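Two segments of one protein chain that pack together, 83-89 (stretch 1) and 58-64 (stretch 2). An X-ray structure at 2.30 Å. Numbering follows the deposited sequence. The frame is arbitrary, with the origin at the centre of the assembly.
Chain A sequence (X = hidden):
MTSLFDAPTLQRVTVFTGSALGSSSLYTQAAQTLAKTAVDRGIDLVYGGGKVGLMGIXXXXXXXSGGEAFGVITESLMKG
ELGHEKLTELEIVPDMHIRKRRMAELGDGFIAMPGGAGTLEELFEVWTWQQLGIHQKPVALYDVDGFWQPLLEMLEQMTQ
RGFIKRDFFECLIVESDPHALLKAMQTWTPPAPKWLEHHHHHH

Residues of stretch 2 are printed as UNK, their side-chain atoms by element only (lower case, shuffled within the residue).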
ATOM      1  N   GLY A  83       9.432  19.217  -6.328  1.00 51.96           N
ATOM      2  CA  GLY A  83       8.130  19.858  -6.356  1.00 49.57           C
ATOM      3  C   GLY A  83       7.856  20.540  -7.673  1.00 44.95           C
ATOM      4  O   GLY A  83       8.747  21.078  -8.288  1.00 46.16           O
ATOM      5  N   HIS A  84       6.613  20.501  -8.115  1.00 44.70           N
ATOM      6  CA  HIS A  84       6.201  21.199  -9.333  1.00 47.76           C
ATOM      7  C   HIS A  84       6.002  22.710  -9.069  1.00 50.07           C
ATOM      8  O   HIS A  84       5.411  23.097  -8.061  1.00 51.89           O
ATOM      9  CB  HIS A  84       4.908  20.572  -9.788  1.00 49.44           C
ATOM     10  CG  HIS A  84       4.441  21.026 -11.127  1.00 45.00           C
ATOM     11  ND1 HIS A  84       4.328  20.171 -12.198  1.00 47.49           N
ATOM     12  CD2 HIS A  84       3.993  22.219 -11.546  1.00 40.68           C
ATOM     13  CE1 HIS A  84       3.810  20.819 -13.214  1.00 43.69           C
ATOM     14  NE2 HIS A  84       3.600  22.068 -12.844  1.00 45.50           N
ATOM     15  N   GLU A  85       6.450  23.540 -10.003  1.00 49.88           N
ATOM     16  CA  GLU A  85       6.677  24.981  -9.772  1.00 50.56           C
ATOM     17  C   GLU A  85       5.629  25.918 -10.342  1.00 43.66           C
ATOM     18  O   GLU A  85       5.762  27.123 -10.209  1.00 45.61           O
ATOM     19  CB  GLU A  85       8.044  25.380 -10.339  1.00 54.30           C
ATOM     20  CG  GLU A  85       9.156  24.400  -9.962  1.00 59.47           C
ATOM     21  CD  GLU A  85      10.550  24.997 -10.025  1.00 64.34           C
ATOM     22  OE1 GLU A  85      10.781  25.910 -10.838  1.00 65.44           O
ATOM     23  OE2 GLU A  85      11.419  24.548  -9.238  1.00 80.24           O
ATOM     24  N   LYS A  86       4.602  25.377 -10.985  1.00 40.42           N
ATOM     25  CA  LYS A  86       3.523  26.159 -11.586  1.00 43.51           C
ATOM     26  C   LYS A  86       2.112  25.638 -11.320  1.00 40.49           C
ATOM     27  O   LYS A  86       1.205  25.882 -12.104  1.00 46.34           O
ATOM     28  CB  LYS A  86       3.760  26.300 -13.093  1.00 52.25           C
ATOM     29  CG  LYS A  86       5.218  26.581 -13.482  1.00 61.10           C
ATOM     30  CD  LYS A  86       5.391  26.824 -14.982  1.00 70.76           C
ATOM     31  CE  LYS A  86       6.578  27.736 -15.274  1.00 78.61           C
ATOM     32  NZ  LYS A  86       6.250  29.147 -14.887  1.00 89.69           N
ATOM     33  N   LEU A  87       1.918  24.975 -10.184  1.00 39.66           N
ATOM     34  CA  LEU A  87       0.595  24.590  -9.689  1.00 36.52           C
ATOM     35  C   LEU A  87      -0.194  25.765  -9.147  1.00 38.41           C
ATOM     36  O   LEU A  87       0.376  26.748  -8.668  1.00 41.74           O
ATOM     37  CB  LEU A  87       0.694  23.550  -8.578  1.00 36.16           C
ATOM     38  CG  LEU A  87       1.550  22.331  -8.878  1.00 36.90           C
ATOM     39  CD1 LEU A  87       1.726  21.515  -7.602  1.00 38.95           C
ATOM     40  CD2 LEU A  87       0.959  21.545 -10.042  1.00 34.45           C
ATOM     41  N   THR A  88      -1.517  25.631  -9.184  1.00 36.02           N
ATOM     42  CA  THR A  88      -2.409  26.573  -8.516  1.00 36.51           C
ATOM     43  C   THR A  88      -1.984  26.755  -7.051  1.00 40.55           C
ATOM     44  O   THR A  88      -1.984  27.864  -6.515  1.00 41.59           O
ATOM     45  CB  THR A  88      -3.867  26.052  -8.548  1.00 35.73           C
ATOM     46  OG1 THR A  88      -4.171  25.512  -9.854  1.00 34.57           O
ATOM     47  CG2 THR A  88      -4.878  27.131  -8.111  1.00 31.55           C
ATOM     48  N   GLU A  89      -1.635  25.643  -6.408  1.00 41.31           N
ATOM     49  CA  GLU A  89      -1.065  25.671  -5.070  1.00 43.97           C
ATOM     50  C   GLU A  89      -0.210  24.416  -4.824  1.00 40.66           C
ATOM     51  O   GLU A  89      -0.556  23.328  -5.265  1.00 38.71           O
ATOM     52  CB  GLU A  89      -2.200  25.693  -4.061  1.00 49.00           C
ATOM     53  CG  GLU A  89      -1.886  26.297  -2.713  1.00 56.20           C
ATOM     54  CD  GLU A  89      -3.173  26.467  -1.896  1.00 67.19           C
ATOM     55  OE1 GLU A  89      -4.037  27.305  -2.283  1.00 76.35           O
ATOM     56  OE2 GLU A  89      -3.346  25.730  -0.897  1.00 68.60           O
ATOM     57  N   UNK A  58       0.008  14.566 -15.651  1.00 34.94           N
ATOM     58  CA  UNK A  58      -1.397  14.805 -15.267  1.00 35.18           C
ATOM     59  C   UNK A  58      -1.608  16.241 -14.688  1.00 33.20           C
ATOM     60  O   UNK A  58      -2.604  16.890 -14.960  1.00 35.66           O
ATOM     61  c   UNK A  58      -1.974  13.663 -14.348  1.00 35.23           C
ATOM     62  c   UNK A  58      -3.497  13.677 -14.325  1.00 33.23           C
ATOM     63  c   UNK A  58      -1.461  13.764 -12.926  1.00 35.98           C
ATOM     64  N   UNK A  59      -0.645  16.720 -13.914  1.00 35.73           N
ATOM     65  CA  UNK A  59      -0.622  18.064 -13.360  1.00 36.87           C
ATOM     66  C   UNK A  59      -0.645  19.066 -14.513  1.00 38.33           C
ATOM     67  O   UNK A  59      -1.534  19.905 -14.555  1.00 36.43           O
ATOM     68  c   UNK A  59       0.610  18.276 -12.489  1.00 36.16           C
ATOM     69  N   UNK A  60       0.293  18.924 -15.449  1.00 36.21           N
ATOM     70  CA  UNK A  60       0.389  19.778 -16.646  1.00 35.22           C
ATOM     71  C   UNK A  60      -0.834  19.780 -17.505  1.00 35.54           C
ATOM     72  O   UNK A  60      -1.134  20.805 -18.118  1.00 43.22           O
ATOM     73  o   UNK A  60       3.009  20.461 -15.976  1.00 43.17           O
ATOM     74  o   UNK A  60       3.949  19.276 -17.578  1.00 48.14           O
ATOM     75  c   UNK A  60       1.557  19.326 -17.550  1.00 38.03           C
ATOM     76  c   UNK A  60       2.937  19.715 -16.994  1.00 42.00           C
ATOM     77  N   UNK A  61      -1.499  18.629 -17.637  1.00 32.93           N
ATOM     78  CA  UNK A  61      -2.644  18.522 -18.524  1.00 32.94           C
ATOM     79  C   UNK A  61      -3.878  19.176 -17.951  1.00 33.19           C
ATOM     80  O   UNK A  61      -4.700  19.725 -18.728  1.00 38.76           O
ATOM     81  c   UNK A  61      -2.924  17.070 -18.911  1.00 32.10           C
ATOM     82  N   UNK A  62      -4.023  19.158 -16.624  1.00 31.80           N
ATOM     83  CA  UNK A  62      -5.167  19.819 -15.965  1.00 36.24           C
ATOM     84  C   UNK A  62      -4.947  21.328 -16.099  1.00 37.72           C
ATOM     85  O   UNK A  62      -5.872  22.102 -16.397  1.00 38.24           O
ATOM     86  c   UNK A  62      -7.846  16.212 -13.316  1.00 32.45           C
ATOM     87  c   UNK A  62      -8.315  17.515 -13.247  1.00 34.30           C
ATOM     88  c   UNK A  62      -6.213  18.327 -14.137  1.00 34.90           C
ATOM     89  c   UNK A  62      -5.287  19.469 -14.467  1.00 36.08           C
ATOM     90  c   UNK A  62      -7.482  18.568 -13.617  1.00 36.65           C
ATOM     91  c   UNK A  62      -5.773  17.013 -14.193  1.00 33.59           C
ATOM     92  c   UNK A  62      -6.594  15.961 -13.808  1.00 30.13           C
ATOM     93  N   UNK A  63      -3.716  21.733 -15.831  1.00 37.93           N
ATOM     94  CA  UNK A  63      -3.331  23.131 -15.954  1.00 44.17           C
ATOM     95  C   UNK A  63      -3.571  23.633 -17.378  1.00 42.36           C
ATOM     96  O   UNK A  63      -4.327  24.586 -17.570  1.00 41.15           O
ATOM     97  c   UNK A  63      -1.606  23.204 -14.046  1.00 43.94           C
ATOM     98  c   UNK A  63      -1.878  23.346 -15.545  1.00 42.18           C
ATOM     99  c   UNK A  63      -0.097  23.317 -13.837  1.00 46.72           C
ATOM    100  c   UNK A  63      -2.377  24.234 -13.209  1.00 43.06           C
ATOM    101  N   UNK A  64      -3.001  22.935 -18.355  1.00 39.99           N
ATOM    102  CA  UNK A  64      -3.075  23.373 -19.743  1.00 42.33           C
ATOM    103  C   UNK A  64      -4.442  23.295 -20.386  1.00 42.43           C
ATOM    104  O   UNK A  64      -4.603  23.856 -21.435  1.00 43.63           O
ATOM    105  o   UNK A  64       1.561  22.308 -20.451  1.00 53.99           O
ATOM    106  c   UNK A  64       0.392  22.115 -20.844  1.00 49.27           C
ATOM    107  c   UNK A  64      -0.661  23.038 -20.294  1.00 46.41           C
ATOM    108  o   UNK A  64       0.071  21.250 -21.690  1.00 51.88           O
ATOM    109  c   UNK A  64      -2.072  22.606 -20.600  1.00 43.17           C
TER

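Position 58 has three side-chain carbons, with one carbon on CA carrying the other two. The side chain is buried and out of reach of stretch 1. A fork at the beta carbon with no oxygen is valine: Val-58.

Position 59 has a single side-chain carbon, CB. It points toward stretch 1. CB of position 59 lies 4.1 Å from CD2 of Leu-87 and 4.2 Å from CE1 of His-84. One carbon and nothing more is alanine, so this is Ala-59.

Position 60 has two carbons, the second carrying two oxygens. That is a short carboxylate. CB points sideways, but the end of the side chain comes nearer to stretch 1, at the edge of the His-84 ring and near its plane. The residue is Asp-60. OD1 of Asp-60 is modelled 2.9 Å from CE1 of His-84, which is too close for these atoms, so no bond is inferred.

Position 61 again has one side-chain carbon. It is out of reach of stretch 1. This is Ala-61.

Position 62 has seven side-chain carbons: one, then a ring of six. No oxygen is attached to the ring, which excludes tyrosine. The side chain is buried and does not contact stretch 1. This is Phe-62. The backbone N of Phe-62 donates to O of Val-58 at 3.2 Å, as expected in a helix.

Position 63 has four carbons, forked at the second. CB points toward stretch 1, and the branches reach the backbone of Lys-86 and the side chains of His-84, Leu-87 and Thr-88. A fork one carbon beyond CB makes this Leu-63. In Leu-63, CD1 lies 3.4 Å from O of Lys-86 and 4.0 Å from NE2 of His-84. CD2 of Leu-63 lies 4.0 Å from OG1 of Thr-88, a hydroxyl hydrogen-bonded elsewhere in the structure.

Position 64 has three carbons, the third carrying two oxygens. It is exposed and does not reach stretch 1. This longer carboxylate is Glu-64.

The contact is small, burying 225 Å² in total. A helix packs against a segment without regular secondary structure. No hydrogen bond crosses between them. The contact includes apolar packing of Leu-87 against Ala-59 and Leu-63. Ala-59 and Leu-63 are four residues apart, about one helical turn, and both point toward stretch 1. The backbone bond from N of Leu-63 to O of Ala-59, 3.1 Å, spans that turn. CD2 of Leu-87 touches both residues, lying 4.3 Å from CD1 of Leu-63. Leu-63 has the largest covered area of either stretch.

Stretch 2 (58-64) VADAFLE
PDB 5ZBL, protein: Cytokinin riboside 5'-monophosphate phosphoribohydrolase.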